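Local coordinates for putative cytochrome P450 hydroxylase (Chondromyces apiculatus DSM 436, PDB 6GMF), which binds a heme b through an axial cysteine thiolate and probably works as a cytochrome P450 monooxygenase acting on terpenes, at residues A[111-116]-A[139-144]. Numbering follows the deposited sequence.
Sequences RDIAHE and MIVIAE
Ile-113 and Ile-140 meet with matching side-chain torsions: in Ile-113 chi1 of -68° sets CG1 beside the backbone N and an extended chi2 of 171° carries CD1 out to the partner helix, while in Ile-140 CG2 lies anti to its own backbone N and faces that methyl. The result is a close methyl-to-methyl contact, Ile-113 CD1 to Ile-140 CG2 at 3.5 Å. The two isoleucines run past each other in opposite directions, and a second, looser touch follows further along, Ile-113 CG2 to Ile-140 CD1 at 4.1 Å. Val-141 adds one methyl to the same target, its CG2 lying 3.9 Å from Ile-113 CD1. Glu-144 OE1 comes only to 4.2 Å from Ile-113 CD1, a peripheral approach; the carboxylate itself is held by salt bridges, OE1 to Arg-109 and OE2 to Arg-153, which probably offsets its charge beside the apolar cluster.

Helices 107-119 and 136-145 belong to the largely helical part of the cytochrome P450 fold, and their short segments run in roughly opposite directions, with 142° between their N-to-C directions. Their axes come no closer than 10.9 Å and the segments bury only 154 Å² between them; Ile-113 supplies 89 Å² of this, more than half, met by the methyls of Ile-140 and Val-141. Replacing Ile-113 by an alanine would probably leave those facing methyls without their partner and open a gap between the two helices. Helix 346-363 touches both helices, Glu-352 meeting Val-141 and Met-356 meeting Ala-114. One residue on from Val-141, Ile-142 touches the heme and Leu-230 of helix 220-251.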
ATOM      1  N   ARG A 111      17.827   5.792  -5.272  1.00 20.35           N
ATOM      2  CA  ARG A 111      18.069   6.999  -6.052  1.00 21.87           C
ATOM      3  C   ARG A 111      18.561   6.597  -7.454  1.00 21.98           C
ATOM      4  O   ARG A 111      18.153   7.146  -8.445  1.00 22.69           O
ATOM      5  CB  ARG A 111      19.048   7.895  -5.273  1.00 23.04           C
ATOM      6  CG  ARG A 111      19.160   9.321  -5.780  1.00 25.57           C
ATOM      7  CD  ARG A 111      19.820  10.246  -4.771  1.00 27.12           C
ATOM      8  NE  ARG A 111      19.099  10.321  -3.504  1.00 27.91           N
ATOM      9  CZ  ARG A 111      18.000  11.049  -3.284  1.00 26.05           C
ATOM     10  NH1 ARG A 111      17.480  11.781  -4.252  1.00 28.22           N
ATOM     11  NH2 ARG A 111      17.425  11.032  -2.097  1.00 24.40           N
ATOM     12  N   ASP A 112      19.409   5.586  -7.504  1.00 22.91           N
ATOM     13  CA  ASP A 112      19.947   5.128  -8.800  1.00 25.97           C
ATOM     14  C   ASP A 112      18.804   4.570  -9.644  1.00 24.75           C
ATOM     15  O   ASP A 112      18.787   4.798 -10.802  1.00 23.94           O
ATOM     16  CB  ASP A 112      21.069   4.110  -8.601  1.00 27.85           C
ATOM     17  CG  ASP A 112      22.413   4.739  -8.297  1.00 29.35           C
ATOM     18  OD1 ASP A 112      22.540   5.936  -8.444  1.00 30.45           O
ATOM     19  OD2 ASP A 112      23.298   4.004  -7.914  1.00 28.97           O
ATOM     20  N   ILE A 113      17.920   3.816  -9.026  1.00 23.84           N
ATOM     21  CA  ILE A 113      16.774   3.238  -9.766  1.00 23.00           C
ATOM     22  C   ILE A 113      15.909   4.394 -10.261  1.00 23.12           C
ATOM     23  O   ILE A 113      15.511   4.372 -11.374  1.00 21.74           O
ATOM     24  CB  ILE A 113      16.011   2.274  -8.851  1.00 23.55           C
ATOM     25  CG1 ILE A 113      16.862   1.049  -8.546  1.00 23.49           C
ATOM     26  CG2 ILE A 113      14.688   1.873  -9.459  1.00 23.50           C
ATOM     27  CD1 ILE A 113      16.290   0.165  -7.487  1.00 26.36           C
ATOM     28  N   ALA A 114      15.675   5.382  -9.414  1.00 21.61           N
ATOM     29  CA  ALA A 114      14.847   6.527  -9.823  1.00 21.44           C
ATOM     30  C   ALA A 114      15.473   7.210 -11.042  1.00 21.38           C
ATOM     31  O   ALA A 114      14.778   7.511 -11.962  1.00 22.14           O
ATOM     32  CB  ALA A 114      14.662   7.470  -8.667  1.00 22.22           C
ATOM     33  N   HIS A 115      16.774   7.432 -10.998  1.00 22.56           N
ATOM     34  CA  HIS A 115      17.455   8.119 -12.116  1.00 23.36           C
ATOM     35  C   HIS A 115      17.374   7.274 -13.388  1.00 23.16           C
ATOM     36  O   HIS A 115      17.176   7.835 -14.418  1.00 23.63           O
ATOM     37  CB  HIS A 115      18.863   8.537 -11.683  1.00 24.14           C
ATOM     38  CG  HIS A 115      18.880   9.782 -10.873  1.00 24.85           C
ATOM     39  ND1 HIS A 115      18.632  11.016 -11.417  1.00 28.32           N
ATOM     40  CD2 HIS A 115      19.091   9.996  -9.565  1.00 24.89           C
ATOM     41  CE1 HIS A 115      18.699  11.918 -10.475  1.00 26.46           C
ATOM     42  NE2 HIS A 115      18.969  11.320  -9.352  1.00 27.73           N
ATOM     43  N   GLU A 116      17.516   5.964 -13.278  1.00 24.11           N
ATOM     44  CA  GLU A 116      17.440   5.087 -14.468  1.00 25.50           C
ATOM     45  C   GLU A 116      16.036   5.144 -15.062  1.00 25.19           C
ATOM     46  O   GLU A 116      15.905   5.160 -16.264  1.00 24.78           O
ATOM     47  CB  GLU A 116      17.630   3.636 -14.069  1.00 29.50           C
ATOM     48  CG  GLU A 116      19.020   3.314 -13.648  1.00 38.06           C
ATOM     49  CD  GLU A 116      19.193   1.849 -13.302  1.00 42.42           C
ATOM     50  OE1 GLU A 116      18.330   1.079 -13.712  1.00 44.87           O
ATOM     51  OE2 GLU A 116      20.184   1.514 -12.583  1.00 59.04           O
ATOM     52  N   MET A 139       8.606  -2.741  -7.372  1.00 17.36           N
ATOM     53  CA  MET A 139       8.888  -4.087  -7.758  1.00 18.30           C
ATOM     54  C   MET A 139      10.403  -4.322  -7.879  1.00 17.86           C
ATOM     55  O   MET A 139      10.941  -5.397  -7.404  1.00 17.53           O
ATOM     56  CB  MET A 139       8.176  -4.302  -9.094  1.00 23.58           C
ATOM     57  CG  MET A 139       8.186  -5.679  -9.604  1.00 26.48           C
ATOM     58  SD  MET A 139       7.688  -5.423 -11.341  1.00 27.65           S
ATOM     59  CE  MET A 139       5.982  -5.007 -11.025  1.00 23.30           C
ATOM     60  N   ILE A 140      11.135  -3.368  -8.456  1.00 17.99           N
ATOM     61  CA  ILE A 140      12.592  -3.489  -8.607  1.00 17.67           C
ATOM     62  C   ILE A 140      13.227  -3.494  -7.207  1.00 17.80           C
ATOM     63  O   ILE A 140      14.083  -4.330  -6.901  1.00 17.22           O
ATOM     64  CB  ILE A 140      13.170  -2.355  -9.461  1.00 19.23           C
ATOM     65  CG1 ILE A 140      12.677  -2.393 -10.907  1.00 19.43           C
ATOM     66  CG2 ILE A 140      14.680  -2.328  -9.403  1.00 20.21           C
ATOM     67  CD1 ILE A 140      12.952  -1.061 -11.667  1.00 19.93           C
ATOM     68  N   VAL A 141      12.800  -2.568  -6.349  1.00 16.87           N
ATOM     69  CA  VAL A 141      13.375  -2.448  -5.029  1.00 17.25           C
ATOM     70  C   VAL A 141      13.139  -3.714  -4.213  1.00 17.13           C
ATOM     71  O   VAL A 141      14.104  -4.272  -3.673  1.00 19.42           O
ATOM     72  CB  VAL A 141      12.840  -1.232  -4.277  1.00 19.27           C
ATOM     73  CG1 VAL A 141      13.317  -1.266  -2.834  1.00 20.05           C
ATOM     74  CG2 VAL A 141      13.264   0.024  -4.989  1.00 19.28           C
ATOM     75  N   ILE A 142      11.916  -4.252  -4.239  1.00 17.81           N
ATOM     76  CA  ILE A 142      11.628  -5.446  -3.419  1.00 17.38           C
ATOM     77  C   ILE A 142      12.344  -6.676  -3.976  1.00 17.28           C
ATOM     78  O   ILE A 142      12.812  -7.521  -3.183  1.00 17.92           O
ATOM     79  CB  ILE A 142      10.135  -5.681  -3.129  1.00 18.80           C
ATOM     80  CG1 ILE A 142       9.921  -6.434  -1.814  1.00 19.65           C
ATOM     81  CG2 ILE A 142       9.432  -6.386  -4.287  1.00 18.06           C
ATOM     82  CD1 ILE A 142      10.374  -5.660  -0.582  1.00 20.95           C
ATOM     83  N   ALA A 143      12.418  -6.820  -5.306  1.00 17.00           N
ATOM     84  CA  ALA A 143      13.195  -7.942  -5.868  1.00 16.81           C
ATOM     85  C   ALA A 143      14.671  -7.843  -5.434  1.00 18.53           C
ATOM     86  O   ALA A 143      15.293  -8.829  -5.102  1.00 20.57           O
ATOM     87  CB  ALA A 143      13.016  -7.940  -7.366  1.00 16.52           C
ATOM     88  N   GLU A 144      15.234  -6.644  -5.401  1.00 17.38           N
ATOM     89  CA  GLU A 144      16.642  -6.538  -4.973  1.00 20.18           C
ATOM     90  C   GLU A 144      16.751  -6.889  -3.493  1.00 20.67           C
ATOM     91  O   GLU A 144      17.702  -7.596  -3.089  1.00 21.51           O
ATOM     92  CB  GLU A 144      17.191  -5.153  -5.295  1.00 24.13           C
ATOM     93  CG  GLU A 144      17.398  -5.055  -6.790  1.00 26.63           C
ATOM     94  CD  GLU A 144      18.141  -3.859  -7.313  1.00 31.25           C
ATOM     95  OE1 GLU A 144      18.768  -3.107  -6.482  1.00 33.29           O
ATOM     96  OE2 GLU A 144      18.068  -3.676  -8.559  1.00 32.76           O
TER